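Local atomic coordinates of protease Do-like 8, chloroplastic (Arabidopsis thaliana, PDB entry 4IC6), a protein that probably cleaves other proteins in the chloroplast thylakoid as a serine endopeptidase of the HtrA (Deg) type, with a PDZ domain following its protease domain. Residues His83-Ala88 and Asp97-Val102; Ser68-Asp73 and Gly213-Ile218; Leu127-Val132 and Gln247-Ser252. The protein carries 1 engineered substitution. All coordinates share one frame; numbering follows the deposited sequence.

Contact 1. Residues His83-Ala88 and Asp97-Val102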
loop_
_atom_site.group_PDB
_atom_site.type_symbol
_atom_site.label_atom_id
_atom_site.label_comp_id
_atom_site.label_asym_id
_atom_site.label_seq_id
_atom_site.Cartn_x
_atom_site.Cartn_y
_atom_site.Cartn_z
ATOM N N HIS A 83 25.691 -8.073 -2.340
ATOM C CA HIS A 83 24.733 -6.995 -2.111
ATOM C C HIS A 83 25.149 -5.925 -1.095
ATOM O O HIS A 83 24.733 -4.784 -1.235
ATOM C CB HIS A 83 23.345 -7.551 -1.722
ATOM C CG HIS A 83 22.282 -6.493 -1.650
ATOM N ND1 HIS A 83 21.757 -6.041 -0.456
ATOM C CD2 HIS A 83 21.675 -5.778 -2.622
ATOM C CE1 HIS A 83 20.862 -5.097 -0.703
ATOM N NE2 HIS A 83 20.789 -4.925 -2.009
ATOM N N VAL A 84 25.945 -6.259 -0.076
ATOM C CA VAL A 84 26.286 -5.216 0.892
ATOM C C VAL A 84 27.190 -4.140 0.268
ATOM O O VAL A 84 27.166 -2.979 0.678
ATOM C CB VAL A 84 26.880 -5.734 2.232
ATOM C CG1 VAL A 84 26.057 -6.889 2.801
ATOM C CG2 VAL A 84 28.344 -6.083 2.097
ATOM N N ILE A 85 27.973 -4.524 -0.736
ATOM C CA ILE A 85 28.711 -3.530 -1.512
ATOM C C ILE A 85 28.194 -3.431 -2.935
ATOM O O ILE A 85 28.967 -3.188 -3.856
ATOM C CB ILE A 85 30.231 -3.808 -1.522
ATOM C CG1 ILE A 85 30.526 -5.251 -1.954
ATOM C CG2 ILE A 85 30.817 -3.537 -0.161
ATOM C CD1 ILE A 85 31.911 -5.414 -2.584
ATOM N N GLY A 86 26.886 -3.613 -3.106
ATOM C CA GLY A 86 26.280 -3.690 -4.426
ATOM C C GLY A 86 26.442 -2.419 -5.229
ATOM O O GLY A 86 26.718 -2.447 -6.436
ATOM N N ASN A 87 26.255 -1.282 -4.570
ATOM C CA ASN A 87 26.396 -0.014 -5.267
ATOM C C ASN A 87 27.806 0.190 -5.796
ATOM O O ASN A 87 27.991 0.610 -6.933
ATOM C CB ASN A 87 25.991 1.173 -4.401
ATOM C CG ASN A 87 25.611 2.380 -5.237
ATOM O OD1 ASN A 87 24.781 2.276 -6.147
ATOM N ND2 ASN A 87 26.250 3.525 -4.969
ATOM N N ALA A 88 28.805 -0.102 -4.974
ATOM C CA ALA A 88 30.184 0.027 -5.432
ATOM C C ALA A 88 30.466 -0.940 -6.596
ATOM O O ALA A 88 31.118 -0.574 -7.565
ATOM C CB ALA A 88 31.153 -0.198 -4.289
ATOM N N ASP A 97 40.633 -1.777 -5.953
ATOM C CA ASP A 97 39.891 -0.560 -5.617
ATOM C C ASP A 97 39.308 -0.618 -4.214
ATOM O O ASP A 97 38.772 -1.648 -3.810
ATOM C CB ASP A 97 38.754 -0.339 -6.621
ATOM C CG ASP A 97 39.262 0.091 -7.975
ATOM O OD1 ASP A 97 40.500 0.177 -8.118
ATOM O OD2 ASP A 97 38.439 0.340 -8.886
ATOM N N VAL A 98 39.401 0.492 -3.481
ATOM C CA VAL A 98 38.735 0.597 -2.179
ATOM C C VAL A 98 37.223 0.770 -2.358
ATOM O O VAL A 98 36.757 1.813 -2.819
ATOM C CB VAL A 98 39.286 1.775 -1.346
ATOM C CG1 VAL A 98 38.495 1.921 -0.045
ATOM C CG2 VAL A 98 40.764 1.580 -1.056
ATOM N N VAL A 99 36.455 -0.247 -1.988
ATOM C CA VAL A 99 35.016 -0.196 -2.179
ATOM C C VAL A 99 34.279 -0.161 -0.849
ATOM O O VAL A 99 33.067 0.044 -0.803
ATOM C CB VAL A 99 34.512 -1.413 -2.962
ATOM C CG1 VAL A 99 35.136 -1.435 -4.355
ATOM C CG2 VAL A 99 34.811 -2.690 -2.195
ATOM N N GLY A 100 35.013 -0.368 0.235
ATOM C CA GLY A 100 34.391 -0.398 1.541
ATOM C C GLY A 100 35.253 0.165 2.646
ATOM O O GLY A 100 36.485 0.168 2.554
ATOM N N ARG A 101 34.594 0.666 3.688
ATOM C CA ARG A 101 35.257 0.953 4.950
ATOM C C ARG A 101 34.916 -0.203 5.881
ATOM O O ARG A 101 33.741 -0.479 6.137
ATOM C CB ARG A 101 34.787 2.290 5.531
ATOM N N VAL A 102 35.937 -0.897 6.372
ATOM C CA VAL A 102 35.700 -2.062 7.209
ATOM C C VAL A 102 36.037 -1.804 8.673
ATOM O O VAL A 102 37.157 -1.392 9.008
ATOM C CB VAL A 102 36.486 -3.287 6.713
ATOM C CG1 VAL A 102 36.138 -4.501 7.540
ATOM C CG2 VAL A 102 36.199 -3.543 5.218
#
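Ile85 and Ala88 both meet Val99, and this one valine carries the whole contact between the short helix 86-90 and the start of strand 98-105. The interaction is apolar throughout, with no hydrogen bond between the two segments. CB of Ala88 lies 3.8 Å from CB of Val99, so the alanine methyl reaches the branch point of the valine and not merely a methyl tip; Val99 CG1 is the next nearest carbon, 4.2 Å from Ala88 CB. The second methyl serves the other partner: Val99 CG2 stands 4.0 Å from CD1 of Ile85, and the two side chains run obliquely across one another. CG1 of Ile85 is wedged between its own backbone N and carbonyl carbon (chi1 52°), and from there the extended second torsion (154°) carries CD1 out to the valine.

His83, which opens the first segment, is predicted to be the histidine of the charge relay system. The arrangement is that of a chymotrypsin-like protease, in which the histidine is followed by a short helix resting against the N-terminal beta-barrel. Here Ile85, at the N-cap position of that helix, also packs on Ala128 and Leu130 of strand 127-131 and thus enters the barrel interior.

Polar bonds fix the backbone on both sides of this apolar seam. The amide N of His83 is bonded to OD1 of Asp126, the predicted aspartate of the relay, and the amide of Ala88 to OD2 of Asp47. On the strand, Val99 and Gly100 both face Gly116 in a classic beta bulge. In the turn that leads into the helix, Gly86 N makes a weak bond of 3.1 Å to His83 O.

Contact 2. Residues Ser68-Asp73 and Gly213-Ile218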
loop_
_atom_site.group_PDB
_atom_site.type_symbol
_atom_site.label_atom_id
_atom_site.label_comp_id
_atom_site.label_asym_id
_atom_site.label_seq_id
_atom_site.Cartn_x
_atom_site.Cartn_y
_atom_site.Cartn_z
ATOM N N SER A 68 27.206 -6.406 7.282
ATOM C CA SER A 68 28.233 -7.122 8.008
ATOM C C SER A 68 29.092 -7.975 7.078
ATOM O O SER A 68 28.805 -8.125 5.887
ATOM C CB SER A 68 27.594 -8.016 9.074
ATOM O OG SER A 68 26.652 -7.293 9.858
ATOM N N GLY A 69 30.152 -8.538 7.645
ATOM C CA GLY A 69 31.011 -9.455 6.928
ATOM C C GLY A 69 31.695 -10.354 7.931
ATOM O O GLY A 69 31.472 -10.253 9.136
ATOM N N VAL A 70 32.560 -11.223 7.434
ATOM C CA VAL A 70 33.190 -12.209 8.281
ATOM C C VAL A 70 34.703 -12.238 7.981
ATOM O O VAL A 70 35.097 -12.254 6.822
ATOM C CB VAL A 70 32.543 -13.576 8.002
ATOM C CG1 VAL A 70 33.526 -14.693 8.230
ATOM C CG2 VAL A 70 31.287 -13.748 8.854
ATOM N N VAL A 71 35.536 -12.207 9.019
ATOM C CA VAL A 71 36.983 -12.374 8.835
ATOM C C VAL A 71 37.270 -13.799 8.364
ATOM O O VAL A 71 37.056 -14.770 9.109
ATOM C CB VAL A 71 37.740 -12.125 10.125
ATOM C CG1 VAL A 71 39.251 -12.366 9.899
ATOM C CG2 VAL A 71 37.489 -10.695 10.634
ATOM N N TRP A 72 37.722 -13.928 7.122
ATOM C CA TRP A 72 37.904 -15.242 6.500
ATOM C C TRP A 72 39.220 -15.897 6.925
ATOM O O TRP A 72 39.270 -17.098 7.182
ATOM C CB TRP A 72 37.852 -15.119 4.977
ATOM C CG TRP A 72 37.863 -16.431 4.249
ATOM C CD1 TRP A 72 38.842 -16.908 3.420
ATOM C CD2 TRP A 72 36.848 -17.439 4.291
ATOM N NE1 TRP A 72 38.488 -18.149 2.935
ATOM C CE2 TRP A 72 37.270 -18.497 3.459
ATOM C CE3 TRP A 72 35.623 -17.552 4.958
ATOM C CZ2 TRP A 72 36.505 -19.656 3.273
ATOM C CZ3 TRP A 72 34.864 -18.697 4.766
ATOM C CH2 TRP A 72 35.308 -19.731 3.931
ATOM N N ASP A 73 40.287 -15.106 6.992
ATOM C CA ASP A 73 41.569 -15.647 7.427
ATOM C C ASP A 73 42.496 -14.599 8.021
ATOM O O ASP A 73 42.159 -13.415 8.095
ATOM C CB ASP A 73 42.258 -16.410 6.289
ATOM C CG ASP A 73 42.627 -15.518 5.118
ATOM O OD1 ASP A 73 42.861 -14.306 5.322
ATOM O OD2 ASP A 73 42.686 -16.043 3.985
ATOM N N GLY A 213 29.225 -22.991 17.175
ATOM C CA GLY A 213 29.831 -21.746 16.764
ATOM C C GLY A 213 30.566 -21.830 15.442
ATOM O O GLY A 213 31.323 -20.931 15.109
ATOM N N ASN A 214 30.368 -22.913 14.696
ATOM C CA ASN A 214 30.918 -22.994 13.352
ATOM C C ASN A 214 30.069 -22.237 12.363
ATOM O O ASN A 214 28.829 -22.261 12.425
ATOM C CB ASN A 214 31.023 -24.444 12.883
ATOM C CG ASN A 214 31.975 -25.255 13.722
ATOM O OD1 ASN A 214 32.979 -24.742 14.214
ATOM N ND2 ASN A 214 31.653 -26.528 13.908
ATOM N N LEU A 215 30.725 -21.582 11.418
ATOM C CA LEU A 215 29.981 -20.942 10.344
ATOM C C LEU A 215 29.294 -21.988 9.469
ATOM O O LEU A 215 29.952 -22.864 8.897
ATOM C CB LEU A 215 30.900 -20.081 9.485
ATOM C CG LEU A 215 30.095 -19.236 8.506
ATOM C CD1 LEU A 215 30.576 -17.814 8.579
ATOM C CD2 LEU A 215 30.214 -19.776 7.108
ATOM N N ILE A 216 27.969 -21.899 9.372
ATOM C CA ILE A 216 27.222 -22.781 8.491
ATOM C C ILE A 216 26.609 -22.021 7.312
ATOM O O ILE A 216 26.115 -22.625 6.370
ATOM C CB ILE A 216 26.138 -23.581 9.251
ATOM C CG1 ILE A 216 25.291 -22.625 10.104
ATOM C CG2 ILE A 216 26.815 -24.655 10.103
ATOM C CD1 ILE A 216 23.968 -23.191 10.539
ATOM N N GLY A 217 26.658 -20.689 7.354
ATOM C CA GLY A 217 26.177 -19.913 6.227
ATOM C C GLY A 217 26.443 -18.433 6.379
ATOM O O GLY A 217 26.925 -17.993 7.419
ATOM N N ILE A 218 26.147 -17.669 5.331
ATOM C CA ILE A 218 26.164 -16.206 5.388
ATOM C C ILE A 218 24.733 -15.659 5.288
ATOM O O ILE A 218 24.068 -15.842 4.257
ATOM C CB ILE A 218 26.962 -15.604 4.231
ATOM C CG1 ILE A 218 28.442 -16.017 4.321
ATOM C CG2 ILE A 218 26.835 -14.068 4.225
ATOM C CD1 ILE A 218 29.220 -15.342 5.440
#
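Val70 meets Leu215 and Ile218 mainly through its CG2 methyl. Ser68 comes first in the segment, its backbone bonded to Ala204, the engineered residue at the predicted nucleophile position, and its OG to the amide of Asn161. Beyond Gly69, Val70 points toward segment 213-218. Its CG2 lies anti to the carbonyl carbon and meets CD1 of Leu215 tip to tip at 4.1 Å; CG of Leu215 is itself anti to its backbone N (chi1 -171°), which extends the leucine toward the valine. The same Val70 CG2 is 4.3 Å from CD1 of Ile218, whose side chain bends round to arrive beside the leucine. Ile142 and Pro207 each touch both Val70 and Leu215, enlarging this small apolar cluster. After Val71, the indole of Trp72 approaches the second segment without touching it, and packs instead on Val241, Leu242 and Val245 of helix 238-251. No hydrogen bond crosses between the segments; strand 67-71 belongs to the first barrel and strand 215-219 to the second. Side chains meeting in this way form the interface between the two beta-barrels of the chymotrypsin fold, close to the predicted charge relay residues.

Contact 3. Residues Leu127-Val132 and Gln247-Ser252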
loop_
_atom_site.group_PDB
_atom_site.type_symbol
_atom_site.label_atom_id
_atom_site.label_comp_id
_atom_site.label_asym_id
_atom_site.label_seq_id
_atom_site.Cartn_x
_atom_site.Cartn_y
_atom_site.Cartn_z
ATOM N N LEU A 127 28.109 -13.229 -3.224
ATOM C CA LEU A 127 29.271 -13.187 -2.349
ATOM C C LEU A 127 30.316 -12.236 -2.883
ATOM O O LEU A 127 30.499 -12.115 -4.097
ATOM C CB LEU A 127 29.884 -14.578 -2.187
ATOM C CG LEU A 127 28.970 -15.562 -1.460
ATOM C CD1 LEU A 127 29.478 -16.989 -1.647
ATOM C CD2 LEU A 127 28.885 -15.178 0.017
ATOM N N ALA A 128 30.994 -11.559 -1.963
ATOM C CA ALA A 128 32.082 -10.643 -2.318
ATOM C C ALA A 128 33.200 -10.846 -1.324
ATOM O O ALA A 128 32.957 -11.218 -0.175
ATOM C CB ALA A 128 31.605 -9.200 -2.286
ATOM N N VAL A 129 34.430 -10.608 -1.768
ATOM C CA VAL A 129 35.575 -10.732 -0.892
ATOM C C VAL A 129 36.368 -9.426 -0.904
ATOM O O VAL A 129 36.705 -8.915 -1.968
ATOM C CB VAL A 129 36.472 -11.912 -1.328
ATOM C CG1 VAL A 129 37.690 -12.041 -0.402
ATOM C CG2 VAL A 129 35.669 -13.203 -1.324
ATOM N N LEU A 130 36.628 -8.883 0.283
ATOM C CA LEU A 130 37.469 -7.697 0.415
ATOM C C LEU A 130 38.795 -8.089 1.057
ATOM O O LEU A 130 38.955 -9.201 1.576
ATOM C CB LEU A 130 36.791 -6.609 1.250
ATOM C CG LEU A 130 35.382 -6.168 0.845
ATOM C CD1 LEU A 130 34.957 -4.992 1.705
ATOM C CD2 LEU A 130 35.337 -5.783 -0.617
ATOM N N LYS A 131 39.744 -7.172 1.024
ATOM C CA LYS A 131 41.042 -7.429 1.618
ATOM C C LYS A 131 41.411 -6.225 2.462
ATOM O O LYS A 131 41.396 -5.089 1.979
ATOM C CB LYS A 131 42.070 -7.699 0.524
ATOM C CG LYS A 131 43.507 -7.759 0.966
ATOM C CD LYS A 131 43.802 -9.016 1.771
ATOM C CE LYS A 131 45.310 -9.070 2.085
ATOM N NZ LYS A 131 46.032 -10.025 1.204
ATOM N N VAL A 132 41.726 -6.491 3.728
ATOM C CA VAL A 132 42.058 -5.469 4.718
ATOM C C VAL A 132 43.533 -5.594 5.092
ATOM O O VAL A 132 44.062 -6.699 5.168
ATOM C CB VAL A 132 41.159 -5.670 5.973
ATOM C CG1 VAL A 132 41.921 -5.441 7.245
ATOM C CG2 VAL A 132 39.911 -4.794 5.901
ATOM N N GLN A 247 38.162 -19.209 -5.052
ATOM C CA GLN A 247 38.158 -18.815 -6.466
ATOM C C GLN A 247 38.222 -17.293 -6.605
ATOM O O GLN A 247 38.977 -16.766 -7.422
ATOM C CB GLN A 247 36.907 -19.356 -7.184
ATOM C CG GLN A 247 36.783 -20.878 -7.190
ATOM C CD GLN A 247 35.642 -21.375 -8.065
ATOM O OE1 GLN A 247 34.597 -21.810 -7.566
ATOM N NE2 GLN A 247 35.838 -21.320 -9.379
ATOM N N LEU A 248 37.435 -16.579 -5.807
ATOM C CA LEU A 248 37.487 -15.116 -5.841
ATOM C C LEU A 248 38.863 -14.615 -5.405
ATOM O O LEU A 248 39.390 -13.654 -5.960
ATOM C CB LEU A 248 36.367 -14.493 -4.983
ATOM C CG LEU A 248 34.944 -14.826 -5.473
ATOM C CD1 LEU A 248 33.866 -14.232 -4.554
ATOM C CD2 LEU A 248 34.752 -14.373 -6.923
ATOM N N ILE A 249 39.455 -15.269 -4.411
ATOM C CA ILE A 249 40.758 -14.834 -3.947
ATOM C C ILE A 249 41.802 -15.103 -5.026
ATOM O O ILE A 249 42.646 -14.265 -5.292
ATOM C CB ILE A 249 41.170 -15.524 -2.630
ATOM C CG1 ILE A 249 40.329 -14.975 -1.472
ATOM C CG2 ILE A 249 42.684 -15.318 -2.377
ATOM C CD1 ILE A 249 40.508 -15.722 -0.183
ATOM N N GLN A 250 41.716 -16.264 -5.663
ATOM C CA GLN A 250 42.711 -16.659 -6.650
ATOM C C GLN A 250 42.513 -15.946 -7.977
ATOM O O GLN A 250 43.482 -15.514 -8.591
ATOM C CB GLN A 250 42.700 -18.180 -6.851
ATOM N N PHE A 251 41.256 -15.817 -8.401
ATOM C CA PHE A 251 40.931 -15.367 -9.759
ATOM C C PHE A 251 40.130 -14.065 -9.861
ATOM O O PHE A 251 40.046 -13.476 -10.940
ATOM C CB PHE A 251 40.183 -16.479 -10.510
ATOM C CG PHE A 251 40.948 -17.768 -10.594
ATOM C CD1 PHE A 251 42.125 -17.843 -11.327
ATOM C CD2 PHE A 251 40.504 -18.899 -9.927
ATOM C CE1 PHE A 251 42.832 -19.029 -11.396
ATOM C CE2 PHE A 251 41.208 -20.091 -9.992
ATOM C CZ PHE A 251 42.369 -20.159 -10.725
ATOM N N SER A 252 39.543 -13.630 -8.748
ATOM C CA SER A 252 38.708 -12.424 -8.702
ATOM C C SER A 252 37.303 -12.655 -9.260
ATOM O O SER A 252 36.438 -11.784 -9.152
ATOM C CB SER A 252 39.371 -11.228 -9.408
ATOM O OG SER A 252 38.995 -11.173 -10.778
#
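The axes of strand 127-131 and helix segment 247-251 approach to 8.9 Å at an angle of 54°, and CA of Val129 lies 6.9 Å from CA of Leu248, the nearest such pair. Val129 points at the helix and divides its two methyls between successive helical residues. Val129 CG2 touches both CD1 of Leu248, at 3.8 Å, and CB of Leu248, at 3.9 Å, the side chains slanting across each other. Val129 CG1, anti to the backbone N (chi1 180°), is the branch that meets CG1 of Ile249, at 4.1 Å, with the two side chains close to perpendicular. Leu248 CD1 also rests 4.0 Å from the backbone O of Leu127, so the leucine covers strand backbone as well as side chain. Tyr77 adds to the apolar wall, touching both Val129 and Ile249. Beyond these, the helix ends at Phe251, and Ser252 is the first residue to leave helical angles, with positive phi; Ser252 N bonds to Leu248 O at 2.8 Å. The arrangement is typical of the chymotrypsin fold, in which the C-terminal helix of the protease domain packs back against the N-terminal barrel; in this protein the chain then continues into the PDZ domain.

How the contacts relate
All three contacts are apolar, each turns on one valine, and none has a hydrogen bond between its segments. Contact 1 packs against the inward side of strand 127-131, whereas contact 3 is made from its outward side: Leu130 and Ala128 face inward, where CD2 of Leu130 lies 3.5 Å from CG2 of Val99, and Val129 faces the covering helix. Contact 1 thus belongs to the interior of the first barrel. Contact 3 lies on that barrel's outside, buried around Leu248 but reaching partly exposed Ile249. Contact 2 is buried between the two barrels, its centre about 14 Å from that of contact 3; CD1 of Trp72 joins them, 4.1 Å from CD1 of Ile249.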